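Local coordinates for protein Esterase/lipase (Lactobacillus rhamnosus, PDB 4N5H) that probably hydrolyses carboxylic esters, and may transfer their acyl groups, as a serine esterase of the alpha/beta-hydrolase fold, at residues 273-278 and 285-290; 182-187 and 241-246; 137-142 and 303-308; 157-162 and 171-176. The protein carries 1 engineered substitution. One frame throughout, in Å; residues are numbered along the deposited sequence.

Contact 1 (273-278 and 285-290); sequences GPHLKH and WEWPES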
loop_
_atom_site.group_PDB
_atom_site.type_symbol
_atom_site.label_atom_id
_atom_site.label_comp_id
_atom_site.label_asym_id
_atom_site.label_seq_id
_atom_site.Cartn_x
_atom_site.Cartn_y
_atom_site.Cartn_z
ATOM N N GLY A 273 12.192 20.824 -24.408
ATOM C CA GLY A 273 11.745 19.479 -24.567
ATOM C C GLY A 273 10.206 19.266 -24.525
ATOM O O GLY A 273 9.473 20.024 -23.910
ATOM N N PRO A 274 9.745 18.154 -25.080
ATOM C CA PRO A 274 8.366 17.872 -25.154
ATOM C C PRO A 274 7.734 17.428 -23.823
ATOM O O PRO A 274 6.491 17.359 -23.684
ATOM C CB PRO A 274 8.342 16.730 -26.151
ATOM C CG PRO A 274 9.591 16.006 -25.944
ATOM C CD PRO A 274 10.563 17.102 -25.732
ATOM N N HIS A 275 8.603 17.007 -22.885
ATOM C CA HIS A 275 8.117 16.593 -21.594
ATOM C C HIS A 275 7.622 17.752 -20.730
ATOM O O HIS A 275 6.893 17.515 -19.743
ATOM C CB HIS A 275 9.222 15.805 -20.860
ATOM C CG HIS A 275 10.501 16.548 -20.734
ATOM N ND1 HIS A 275 11.293 16.874 -21.832
ATOM C CD2 HIS A 275 11.141 17.057 -19.659
ATOM C CE1 HIS A 275 12.377 17.490 -21.419
ATOM N NE2 HIS A 275 12.313 17.605 -20.107
ATOM N N LEU A 276 7.979 18.999 -21.089
ATOM C CA LEU A 276 7.615 20.184 -20.264
ATOM C C LEU A 276 6.227 20.614 -20.702
ATOM O O LEU A 276 5.976 21.708 -21.237
ATOM C CB LEU A 276 8.664 21.252 -20.491
ATOM C CG LEU A 276 10.030 20.818 -20.065
ATOM C CD1 LEU A 276 10.933 22.012 -20.193
ATOM C CD2 LEU A 276 10.094 20.226 -18.667
ATOM N N LYS A 277 5.311 19.701 -20.417
ATOM C CA LYS A 277 3.907 19.836 -20.786
ATOM C C LYS A 277 3.141 20.727 -19.801
ATOM O O LYS A 277 3.694 21.265 -18.878
ATOM C CB LYS A 277 3.274 18.454 -20.799
ATOM C CG LYS A 277 3.219 17.745 -19.426
ATOM C CD LYS A 277 2.355 16.493 -19.442
ATOM C CE LYS A 277 0.861 16.862 -19.404
ATOM N NZ LYS A 277 0.285 17.453 -18.170
ATOM N N HIS A 278 1.823 20.866 -20.038
ATOM C CA HIS A 278 0.947 21.601 -19.116
ATOM C C HIS A 278 1.190 21.135 -17.723
ATOM O O HIS A 278 1.166 19.954 -17.427
ATOM C CB HIS A 278 -0.510 21.275 -19.539
ATOM C CG HIS A 278 -1.545 22.043 -18.807
ATOM N ND1 HIS A 278 -1.643 23.414 -18.910
ATOM C CD2 HIS A 278 -2.582 21.639 -18.040
ATOM C CE1 HIS A 278 -2.647 23.824 -18.148
ATOM N NE2 HIS A 278 -3.266 22.772 -17.664
ATOM N N TRP A 285 7.085 16.891 -9.344
ATOM C CA TRP A 285 8.015 17.695 -8.537
ATOM C C TRP A 285 9.444 17.269 -8.647
ATOM O O TRP A 285 10.343 18.084 -8.486
ATOM C CB TRP A 285 7.572 17.646 -7.067
ATOM C CG TRP A 285 7.858 16.352 -6.411
ATOM C CD1 TRP A 285 7.084 15.244 -6.421
ATOM C CD2 TRP A 285 9.097 15.965 -5.792
ATOM N NE1 TRP A 285 7.774 14.196 -5.819
ATOM C CE2 TRP A 285 8.962 14.634 -5.367
ATOM C CE3 TRP A 285 10.249 16.659 -5.437
ATOM C CZ2 TRP A 285 9.947 13.964 -4.710
ATOM C CZ3 TRP A 285 11.228 15.996 -4.850
ATOM C CH2 TRP A 285 11.109 14.653 -4.461
ATOM N N GLU A 286 9.644 15.965 -8.948
ATOM C CA GLU A 286 10.966 15.373 -8.799
ATOM C C GLU A 286 11.846 15.624 -10.036
ATOM O O GLU A 286 13.036 15.381 -10.011
ATOM C CB GLU A 286 10.779 13.852 -8.503
ATOM C CG GLU A 286 10.478 12.923 -9.690
ATOM C CD GLU A 286 9.046 12.915 -10.190
ATOM O OE1 GLU A 286 8.211 13.762 -9.747
ATOM O OE2 GLU A 286 8.735 12.104 -11.048
ATOM N N TRP A 287 11.258 16.059 -11.150
ATOM C CA TRP A 287 12.095 16.242 -12.300
ATOM C C TRP A 287 13.024 17.465 -12.043
ATOM O O TRP A 287 12.589 18.496 -11.525
ATOM C CB TRP A 287 11.308 16.559 -13.501
ATOM C CG TRP A 287 10.365 15.511 -13.974
ATOM C CD1 TRP A 287 10.248 14.255 -13.554
ATOM C CD2 TRP A 287 9.494 15.667 -15.102
ATOM N NE1 TRP A 287 9.321 13.594 -14.326
ATOM C CE2 TRP A 287 8.827 14.443 -15.275
ATOM C CE3 TRP A 287 9.212 16.751 -15.976
ATOM C CZ2 TRP A 287 7.814 14.257 -16.236
ATOM C CZ3 TRP A 287 8.234 16.560 -16.984
ATOM C CH2 TRP A 287 7.567 15.319 -17.116
ATOM N N PRO A 288 14.267 17.444 -12.592
ATOM C CA PRO A 288 15.174 18.624 -12.485
ATOM C C PRO A 288 14.577 19.955 -12.936
ATOM O O PRO A 288 14.719 20.964 -12.249
ATOM C CB PRO A 288 16.347 18.220 -13.409
ATOM C CG PRO A 288 16.341 16.725 -13.396
ATOM C CD PRO A 288 14.954 16.251 -13.139
ATOM N N GLU A 289 13.820 19.986 -14.017
ATOM C CA GLU A 289 13.199 21.253 -14.442
ATOM C C GLU A 289 12.107 21.750 -13.522
ATOM O O GLU A 289 11.856 22.939 -13.371
ATOM C CB GLU A 289 12.631 21.137 -15.844
ATOM C CG GLU A 289 13.608 20.825 -17.006
ATOM C CD GLU A 289 13.749 19.350 -17.274
ATOM O OE1 GLU A 289 13.518 18.485 -16.380
ATOM O OE2 GLU A 289 14.082 19.072 -18.442
ATOM N N SER A 290 11.448 20.817 -12.856
ATOM C CA SER A 290 10.425 21.118 -11.894
ATOM C C SER A 290 11.059 21.700 -10.631
ATOM O O SER A 290 10.615 22.734 -10.109
ATOM C CB SER A 290 9.630 19.876 -11.556
ATOM O OG SER A 290 8.971 19.349 -12.712
#

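Contact 2 (182-187 and 241-246); sequences LVCPVA and QNDSFY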
loop_
_atom_site.group_PDB
_atom_site.type_symbol
_atom_site.label_atom_id
_atom_site.label_comp_id
_atom_site.label_asym_id
_atom_site.label_seq_id
_atom_site.Cartn_x
_atom_site.Cartn_y
_atom_site.Cartn_z
ATOM N N LEU A 182 1.346 31.990 -11.096
ATOM C CA LEU A 182 0.359 31.272 -11.925
ATOM C C LEU A 182 1.085 30.272 -12.771
ATOM O O LEU A 182 1.978 30.636 -13.536
ATOM C CB LEU A 182 -0.418 32.238 -12.773
ATOM C CG LEU A 182 -1.060 33.427 -12.049
ATOM C CD1 LEU A 182 -1.705 34.375 -13.048
ATOM C CD2 LEU A 182 -2.003 33.032 -10.959
ATOM N N VAL A 183 0.688 29.024 -12.707
ATOM C CA VAL A 183 1.331 27.977 -13.480
ATOM C C VAL A 183 0.360 27.551 -14.607
ATOM O O VAL A 183 -0.666 26.972 -14.333
ATOM C CB VAL A 183 1.700 26.719 -12.611
ATOM C CG1 VAL A 183 2.300 25.577 -13.423
ATOM C CG2 VAL A 183 2.677 27.114 -11.525
ATOM N N CYS A 184 0.742 27.795 -15.853
ATOM C CA CYS A 184 -0.069 27.517 -17.024
ATOM C C CYS A 184 -1.535 27.921 -16.816
ATOM O O CYS A 184 -2.445 27.127 -16.970
ATOM C CB CYS A 184 -0.045 26.027 -17.441
ATOM S SG CYS A 184 1.640 25.436 -17.783
ATOM N N PRO A 185 -1.742 29.195 -16.438
ATOM C CA PRO A 185 -3.102 29.568 -16.084
ATOM C C PRO A 185 -4.025 29.592 -17.305
ATOM O O PRO A 185 -3.571 29.840 -18.425
ATOM C CB PRO A 185 -2.973 30.996 -15.582
ATOM C CG PRO A 185 -1.774 31.485 -16.277
ATOM C CD PRO A 185 -0.810 30.307 -16.254
ATOM N N VAL A 186 -5.309 29.374 -17.052
ATOM C CA VAL A 186 -6.393 29.651 -18.007
ATOM C C VAL A 186 -7.110 30.927 -17.583
ATOM O O VAL A 186 -8.246 30.916 -17.196
ATOM C CB VAL A 186 -7.240 28.430 -18.201
ATOM C CG1 VAL A 186 -8.209 28.660 -19.376
ATOM C CG2 VAL A 186 -6.290 27.303 -18.597
ATOM N N ALA A 187 -6.373 32.005 -17.569
ATOM C CA ALA A 187 -6.890 33.211 -16.954
ATOM C C ALA A 187 -7.871 34.001 -17.821
ATOM O O ALA A 187 -8.594 34.885 -17.267
ATOM C CB ALA A 187 -5.771 34.088 -16.461
ATOM N N GLN A 241 6.376 26.920 -23.981
ATOM C CA GLN A 241 5.850 26.724 -25.300
ATOM C C GLN A 241 5.321 25.336 -25.566
ATOM O O GLN A 241 4.542 25.184 -26.503
ATOM C CB GLN A 241 6.978 27.025 -26.318
ATOM C CG GLN A 241 7.450 28.426 -26.178
ATOM C CD GLN A 241 8.403 28.803 -27.290
ATOM O OE1 GLN A 241 9.367 28.101 -27.560
ATOM N NE2 GLN A 241 8.160 29.967 -27.888
ATOM N N ASN A 242 5.593 24.313 -24.735
ATOM C CA ASN A 242 4.967 23.035 -24.838
ATOM C C ASN A 242 3.754 22.840 -23.914
ATOM O O ASN A 242 3.196 21.758 -23.826
ATOM C CB ASN A 242 6.000 21.886 -24.670
ATOM C CG ASN A 242 6.611 21.508 -26.008
ATOM O OD1 ASN A 242 5.881 21.154 -26.920
ATOM N ND2 ASN A 242 7.904 21.666 -26.153
ATOM N N ASP A 243 3.328 23.889 -23.205
ATOM C CA ASP A 243 2.027 23.896 -22.540
ATOM C C ASP A 243 0.896 23.879 -23.574
ATOM O O ASP A 243 0.888 24.717 -24.443
ATOM C CB ASP A 243 1.991 25.173 -21.659
ATOM C CG ASP A 243 0.636 25.407 -21.008
ATOM O OD1 ASP A 243 -0.096 24.411 -20.808
ATOM O OD2 ASP A 243 0.358 26.555 -20.680
ATOM N N SER A 244 0.003 22.933 -23.525
ATOM C CA SER A 244 -1.125 22.921 -24.409
ATOM C C SER A 244 -1.939 24.221 -24.275
ATOM O O SER A 244 -2.545 24.627 -25.247
ATOM C CB SER A 244 -2.045 21.787 -24.058
ATOM O OG SER A 244 -2.380 21.739 -22.680
ATOM N N PHE A 245 -1.866 24.911 -23.134
ATOM C CA PHE A 245 -2.491 26.254 -22.935
ATOM C C PHE A 245 -1.568 27.406 -23.085
ATOM O O PHE A 245 -1.811 28.504 -22.572
ATOM C CB PHE A 245 -3.162 26.295 -21.555
ATOM C CG PHE A 245 -4.392 25.438 -21.466
ATOM C CD1 PHE A 245 -4.315 24.143 -21.017
ATOM C CD2 PHE A 245 -5.602 25.927 -21.927
ATOM C CE1 PHE A 245 -5.422 23.324 -20.830
ATOM C CE2 PHE A 245 -6.727 25.086 -21.825
ATOM C CZ PHE A 245 -6.631 23.829 -21.209
ATOM N N TYR A 246 -0.503 27.296 -23.867
ATOM C CA TYR A 246 0.459 28.377 -23.986
ATOM C C TYR A 246 -0.234 29.647 -24.525
ATOM O O TYR A 246 0.155 30.752 -24.157
ATOM C CB TYR A 246 1.609 27.969 -24.937
ATOM C CG TYR A 246 2.690 28.982 -25.123
ATOM C CD1 TYR A 246 3.401 29.601 -24.044
ATOM C CD2 TYR A 246 3.020 29.413 -26.429
ATOM C CE1 TYR A 246 4.408 30.497 -24.238
ATOM C CE2 TYR A 246 4.039 30.329 -26.604
ATOM C CZ TYR A 246 4.739 30.858 -25.536
ATOM O OH TYR A 246 5.712 31.770 -25.720
HETATM O O HOH W 1 -1.161 29.112 -19.685
#

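Contact 3 (137-142 and 303-308); sequences LDHVLL and ALSKQQ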
loop_
_atom_site.group_PDB
_atom_site.type_symbol
_atom_site.label_atom_id
_atom_site.label_comp_id
_atom_site.label_asym_id
_atom_site.label_seq_id
_atom_site.Cartn_x
_atom_site.Cartn_y
_atom_site.Cartn_z
ATOM N N LEU A 137 1.667 34.751 8.200
ATOM C CA LEU A 137 0.851 35.377 7.219
ATOM C C LEU A 137 1.274 36.807 6.795
ATOM O O LEU A 137 0.578 37.442 6.033
ATOM C CB LEU A 137 -0.577 35.384 7.709
ATOM C CG LEU A 137 -1.206 33.982 7.880
ATOM C CD1 LEU A 137 -2.650 34.136 8.403
ATOM C CD2 LEU A 137 -1.197 33.189 6.537
ATOM N N ASP A 138 2.455 37.235 7.237
ATOM C CA ASP A 138 3.021 38.479 6.710
ATOM C C ASP A 138 3.703 38.264 5.375
ATOM O O ASP A 138 3.941 39.223 4.616
ATOM C CB ASP A 138 3.985 39.073 7.718
ATOM C CG ASP A 138 3.272 39.665 8.945
ATOM O OD1 ASP A 138 2.064 40.016 8.836
ATOM O OD2 ASP A 138 3.932 39.715 9.944
ATOM N N HIS A 139 4.018 37.010 5.061
ATOM C CA HIS A 139 4.685 36.653 3.849
ATOM C C HIS A 139 3.913 35.492 3.264
ATOM O O HIS A 139 4.084 34.358 3.737
ATOM C CB HIS A 139 6.061 36.232 4.142
ATOM C CG HIS A 139 6.889 37.272 4.865
ATOM N ND1 HIS A 139 7.209 37.127 6.200
ATOM C CD2 HIS A 139 7.349 38.508 4.503
ATOM C CE1 HIS A 139 7.848 38.201 6.642
ATOM N NE2 HIS A 139 8.000 39.028 5.623
ATOM N N VAL A 140 3.175 35.794 2.177
ATOM C CA VAL A 140 2.198 34.837 1.604
ATOM C C VAL A 140 2.427 34.745 0.107
ATOM O O VAL A 140 2.292 35.712 -0.642
ATOM C CB VAL A 140 0.753 35.174 1.898
ATOM C CG1 VAL A 140 -0.228 34.141 1.280
ATOM C CG2 VAL A 140 0.535 35.250 3.415
ATOM N N LEU A 141 2.661 33.519 -0.360
ATOM C CA LEU A 141 2.705 33.207 -1.777
ATOM C C LEU A 141 1.363 32.501 -2.160
ATOM O O LEU A 141 1.074 31.444 -1.587
ATOM C CB LEU A 141 3.825 32.269 -2.093
ATOM C CG LEU A 141 3.909 31.614 -3.473
ATOM C CD1 LEU A 141 3.814 32.599 -4.594
ATOM C CD2 LEU A 141 5.133 30.734 -3.630
ATOM N N LEU A 142 0.597 33.091 -3.055
ATOM C CA LEU A 142 -0.622 32.502 -3.594
ATOM C C LEU A 142 -0.277 31.877 -4.930
ATOM O O LEU A 142 0.313 32.591 -5.802
ATOM C CB LEU A 142 -1.669 33.526 -3.780
ATOM C CG LEU A 142 -3.011 33.016 -4.326
ATOM C CD1 LEU A 142 -3.682 32.075 -3.365
ATOM C CD2 LEU A 142 -3.908 34.175 -4.694
ATOM N N ALA A 303 12.711 36.794 -2.093
ATOM C CA ALA A 303 13.302 38.113 -2.380
ATOM C C ALA A 303 12.301 39.259 -2.116
ATOM O O ALA A 303 12.644 40.264 -1.512
ATOM C CB ALA A 303 13.827 38.162 -3.767
ATOM N N LEU A 304 11.028 39.064 -2.514
ATOM C CA LEU A 304 9.966 39.998 -2.319
ATOM C C LEU A 304 9.695 40.116 -0.831
ATOM O O LEU A 304 9.402 41.243 -0.375
ATOM C CB LEU A 304 8.758 39.682 -3.085
ATOM C CG LEU A 304 8.868 39.826 -4.563
ATOM C CD1 LEU A 304 7.784 39.098 -5.361
ATOM C CD2 LEU A 304 8.850 41.319 -4.938
ATOM N N SER A 305 9.787 38.996 -0.069
ATOM C CA SER A 305 9.529 38.995 1.365
ATOM C C SER A 305 10.613 39.830 2.090
ATOM O O SER A 305 10.292 40.530 3.039
ATOM C CB SER A 305 9.520 37.600 1.926
ATOM O OG SER A 305 8.359 36.918 1.408
ATOM N N LYS A 306 11.859 39.631 1.679
ATOM C CA LYS A 306 13.015 40.315 2.289
ATOM C C LYS A 306 12.899 41.797 2.027
ATOM O O LYS A 306 13.200 42.646 2.879
ATOM C CB LYS A 306 14.337 39.811 1.679
ATOM C CG LYS A 306 14.825 38.487 2.295
ATOM N N GLN A 307 12.521 42.156 0.848
ATOM C CA GLN A 307 12.349 43.573 0.518
ATOM C C GLN A 307 11.278 44.193 1.356
ATOM O O GLN A 307 11.406 45.357 1.825
ATOM C CB GLN A 307 12.016 43.820 -0.949
ATOM C CG GLN A 307 13.159 43.465 -1.860
ATOM C CD GLN A 307 12.769 43.230 -3.325
ATOM O OE1 GLN A 307 11.755 43.746 -3.842
ATOM N NE2 GLN A 307 13.622 42.484 -4.020
ATOM N N GLN A 308 10.196 43.458 1.532
ATOM C CA GLN A 308 9.103 43.939 2.410
ATOM C C GLN A 308 9.665 44.138 3.840
ATOM O O GLN A 308 9.430 45.177 4.509
ATOM C CB GLN A 308 7.970 42.941 2.397
ATOM C CG GLN A 308 6.839 43.292 3.299
ATOM C CD GLN A 308 5.863 42.103 3.399
ATOM O OE1 GLN A 308 5.334 41.644 2.418
ATOM N NE2 GLN A 308 5.720 41.570 4.573
HETATM O O HOH W 2 3.040 40.487 2.060
#

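Contact 4 (157-162 and 171-176); sequences CIQQSA and SRVNFN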
loop_
_atom_site.group_PDB
_atom_site.type_symbol
_atom_site.label_atom_id
_atom_site.label_comp_id
_atom_site.label_asym_id
_atom_site.label_seq_id
_atom_site.Cartn_x
_atom_site.Cartn_y
_atom_site.Cartn_z
ATOM N N CYS A 157 -7.214 39.821 -7.401
ATOM C CA CYS A 157 -7.900 41.084 -7.712
ATOM C C CYS A 157 -9.021 41.389 -6.741
ATOM O O CYS A 157 -9.176 42.531 -6.244
ATOM C CB CYS A 157 -8.486 41.009 -9.100
ATOM S SG CYS A 157 -7.235 40.954 -10.422
ATOM N N ILE A 158 -9.799 40.360 -6.441
ATOM C CA ILE A 158 -10.942 40.521 -5.521
ATOM C C ILE A 158 -10.474 40.977 -4.173
ATOM O O ILE A 158 -11.095 41.845 -3.551
ATOM C CB ILE A 158 -11.808 39.258 -5.439
ATOM C CG1 ILE A 158 -12.417 38.923 -6.795
ATOM C CG2 ILE A 158 -12.894 39.385 -4.369
ATOM C CD1 ILE A 158 -12.852 37.493 -6.947
ATOM N N GLN A 159 -9.377 40.453 -3.666
ATOM C CA GLN A 159 -8.872 40.847 -2.394
ATOM C C GLN A 159 -8.538 42.353 -2.326
ATOM O O GLN A 159 -8.506 42.893 -1.225
ATOM C CB GLN A 159 -7.661 39.964 -2.051
ATOM C CG GLN A 159 -6.834 40.397 -0.862
ATOM C CD GLN A 159 -7.527 40.272 0.487
ATOM O OE1 GLN A 159 -8.580 39.670 0.594
ATOM N NE2 GLN A 159 -6.893 40.797 1.523
ATOM N N GLN A 160 -8.257 43.001 -3.470
ATOM C CA GLN A 160 -7.879 44.387 -3.449
ATOM C C GLN A 160 -9.082 45.332 -3.668
ATOM O O GLN A 160 -8.920 46.544 -3.640
ATOM C CB GLN A 160 -6.894 44.679 -4.576
ATOM C CG GLN A 160 -5.829 43.752 -4.789
ATOM C CD GLN A 160 -5.169 43.309 -3.536
ATOM O OE1 GLN A 160 -5.043 44.080 -2.554
ATOM N NE2 GLN A 160 -4.709 41.969 -3.547
ATOM N N SER A 161 -10.255 44.811 -3.992
ATOM C CA SER A 161 -11.341 45.629 -4.539
ATOM C C SER A 161 -12.649 45.448 -3.771
ATOM O O SER A 161 -13.293 44.384 -3.786
ATOM C CB SER A 161 -11.632 45.273 -5.958
ATOM O OG SER A 161 -12.873 45.797 -6.444
ATOM N N ALA A 162 -13.111 46.519 -3.107
ATOM C CA ALA A 162 -14.397 46.464 -2.399
ATOM C C ALA A 162 -15.572 46.131 -3.350
ATOM O O ALA A 162 -16.467 45.326 -3.008
ATOM C CB ALA A 162 -14.703 47.823 -1.741
ATOM N N SER A 171 -15.756 38.830 1.854
ATOM C CA SER A 171 -15.055 39.903 2.573
ATOM C C SER A 171 -13.581 39.746 2.348
ATOM O O SER A 171 -13.083 38.650 2.198
ATOM C CB SER A 171 -15.325 39.710 4.067
ATOM O OG SER A 171 -16.683 39.900 4.314
ATOM N N ARG A 172 -12.870 40.841 2.410
ATOM C CA ARG A 172 -11.404 40.779 2.345
ATOM C C ARG A 172 -10.920 39.944 3.535
ATOM O O ARG A 172 -11.529 39.898 4.602
ATOM C CB ARG A 172 -10.783 42.151 2.386
ATOM C CG ARG A 172 -10.919 42.952 3.657
ATOM C CD ARG A 172 -10.089 44.292 3.634
ATOM N NE ARG A 172 -8.715 43.981 4.100
ATOM C CZ ARG A 172 -7.591 43.973 3.374
ATOM N NH1 ARG A 172 -7.577 44.305 2.053
ATOM N NH2 ARG A 172 -6.460 43.612 3.980
ATOM N N VAL A 173 -9.758 39.337 3.357
ATOM C CA VAL A 173 -9.107 38.661 4.453
ATOM C C VAL A 173 -8.002 39.571 5.021
ATOM O O VAL A 173 -7.531 40.498 4.358
ATOM C CB VAL A 173 -8.567 37.270 4.098
ATOM C CG1 VAL A 173 -9.761 36.386 3.733
ATOM C CG2 VAL A 173 -7.515 37.315 2.983
ATOM N N ASN A 174 -7.603 39.292 6.246
ATOM C CA ASN A 174 -6.689 40.179 6.991
ATOM C C ASN A 174 -5.206 39.815 6.749
ATOM O O ASN A 174 -4.383 39.743 7.717
ATOM C CB ASN A 174 -7.059 40.087 8.491
ATOM C CG ASN A 174 -6.377 41.133 9.371
ATOM O OD1 ASN A 174 -6.162 40.893 10.595
ATOM N ND2 ASN A 174 -6.101 42.292 8.822
ATOM N N PHE A 175 -4.833 39.526 5.521
ATOM C CA PHE A 175 -3.451 39.414 5.121
ATOM C C PHE A 175 -3.419 39.715 3.657
ATOM O O PHE A 175 -4.465 39.826 3.060
ATOM C CB PHE A 175 -2.846 38.065 5.509
ATOM C CG PHE A 175 -3.519 36.834 4.903
ATOM C CD1 PHE A 175 -3.193 36.377 3.607
ATOM C CD2 PHE A 175 -4.497 36.151 5.597
ATOM C CE1 PHE A 175 -3.788 35.248 3.065
ATOM C CE2 PHE A 175 -5.079 34.964 5.079
ATOM C CZ PHE A 175 -4.708 34.507 3.808
ATOM N N ASN A 176 -2.216 39.924 3.115
ATOM C CA ASN A 176 -2.070 40.320 1.707
ATOM C C ASN A 176 -1.254 39.208 1.041
ATOM O O ASN A 176 -0.590 38.442 1.730
ATOM C CB ASN A 176 -1.223 41.600 1.598
ATOM C CG ASN A 176 -1.774 42.807 2.418
ATOM O OD1 ASN A 176 -2.901 43.256 2.219
ATOM N ND2 ASN A 176 -0.922 43.348 3.344
HETATM O O HOH W 3 -4.361 42.578 0.345
#

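Contact 1 (273-278 and 285-290)
H275 meets E289 with the rim of its imidazole: NE2 donates to OE2 at 2.8 Å, nearly straight at 169°. The acceptor lies almost in the ring plane, yet the nitrogen comes at the carboxylate from above its plane, and the two flat groups are turned 63° against each other. With CG wedged between its own N and C (chi1 55°), the histidine ring is carried across to the glutamate. W287 lies at another part of the imidazole edge, CZ3 to H275 CD2 4.0 Å; the rings meet obliquely and do not stack. The same indole edge also points at the backbone, with H275 O 3.2 Å from W287 CZ3. L276 sets CD2 3.9 Å from E289 CB, and its CG lies over one face of the imidazole, toward the rim.

Across the subunit boundary, R133 of the second subunit makes a salt bridge to the same E289 OE2, T39 O of that subunit takes the W287 NE1 hydrogen bond, and its Y41 stacks on the indole. With E289 cut back to an alanine, the H275 N-H and R133 would probably lose this shared acceptor and L276 CD2 part of its packing. The polar link ties the loop before helix 280-283 to the start of helix 288-311 at the subunit interface. Gripped by imidazole and arginine, the buried carboxylate is likely to stay ionised.

Contact 2 (182-187 and 241-246)
C184 lies against D243 and V186 against F245, where two loops at the ends of neighbouring parallel strands of the alpha/beta-hydrolase sheet come together. F245 and C184 bury the most surface, followed by D243. The loop after strand 235-240 is where this fold carries its acid, and D243 fits that role in a probable Ser-His-Asp triad: its OD1 is hydrogen-bonded to H278 ND1, and H278 NE2 in turn to S146 OG.

The cysteine CB is 3.3 Å from D243 OD2 and C184 SG is 3.4 Å from D243 CG, so the thiol side chain backs the carboxylate. The aspartate gets there by placing CG anti to its backbone N (chi1 174°), which turns the group toward the cysteine. An Asx turn fixes it further: F245 N donates to D243 OD1 at 3.0 Å, coming from well above the carboxylate plane, so that OD1 serves a backbone N-H as well as the histidine.

F245 itself faces V186. The valine sets CG2 over one face of the phenyl ring, 3.9 Å from the ring centroid and 21° off the normal, a CH-pi contact displaced toward the rim. That valine also touches S146, while the F245 ring meets the imidazole of H278, so the pair borders the presumed catalytic residues. A water lies between the two backbones, within hydrogen-bonding distance of both carbonyls, its oxygen 2.8 Å from P185 O and 3.0 Å from F245 O.

Contact 3 (137-142 and 303-308)
Q308 reaches from its helix to the backbone of D138, NE2 donating to D138 O at 2.9 Å and 171°. The acceptor lies in the plane of the amide, but the nitrogen stands above the carbonyl plane of D138. A water closes a small ring on the other half of the same amide, donating to Q308 OE1 at 2.6 Å and to D138 O at 3.0 Å; both ends of the carboxamide are thereby used and its rotation is fixed. Placing CG anti to the backbone N (chi1 177°) and running extended from there lets the glutamine span the gap.

Beside this bond H139 packs its CD2 against S305 CB at 3.5 Å and against Q308 NE2 at 3.5 Å, its ring only 14° from parallel to the glutamine amide. One step out, D136 OD2 and D309 OD1 hydrogen-bond the two imidazole nitrogens, ND1 and NE2, and hold the ring's turn, while S305 OG is bonded to F301 O. The contact thus fastens the turn leading into strand 140-145 to the C-terminal part of helix 288-311, whose residues M297, L298 and F301 are touched by L141 farther along that strand.

Contact 4 (157-162 and 171-176)
Q159 lays its amide nitrogen over one face of the R172 guanidinium, NE2 lying 3.7 Å from R172 CZ and off toward the rim of the group. The same carboxamide reads the backbone of V173 with both its ends. V173 N donates to Q159 OE1 at 3.0 Å and 171°, on a lone pair in the amide's carbonyl plane, while Q159 NE2 returns a bond to V173 O at 2.9 Å. A bend at chi2 (68°), beyond a CG anti to the backbone N, swings the amide across to the loop. V173 also brings CG2 to 3.5 Å from Q159 OE1, and this methyl lies over the centre of the F175 ring.

A water donates to N176 OD1 at 2.5 Å and makes weak, longer bonds to Q159 NE2 and Q160 OE1. A leucine in place of Q159 would probably cost V173 N-H its acceptor and leave V173 O with little more than the weak bond from F175 N, so that this part of the loop could shift. R124, from helix 112-129, takes up the carbonyls of S171 and R172. A side-chain amide pairing with both the N-H and C=O of one residue stands in for a strand neighbour; here it pins the loop leading to strand 179-183 against the end of helix 147-158, within the beta-alpha-beta crossover from strand 140-145 that is characteristic of the alpha/beta-hydrolase fold.

How the contacts relate
Along the chain, contact 3 spans the other three: its segment 137-142 comes first and 303-308 last, with contacts 4, 2 and 1 following in that order between them. Contacts 1 and 2 adjoin, centres about 13 Å apart, and are joined by H278 and D243 of the probable triad. Contacts 3 and 4 also touch, centres about 16 Å apart, where V140 packs on F175 and N176. Contacts 1 and 4 lie on opposite sides of the chain's centre, about 33 Å between centres. Helix 288-311 serves contacts 1 and 3, and strands 140-145 and 179-183 are neighbours, so contact 3 is tied by the helix to contact 1 and by the sheet to contact 2, while contact 4 joins it by direct packing.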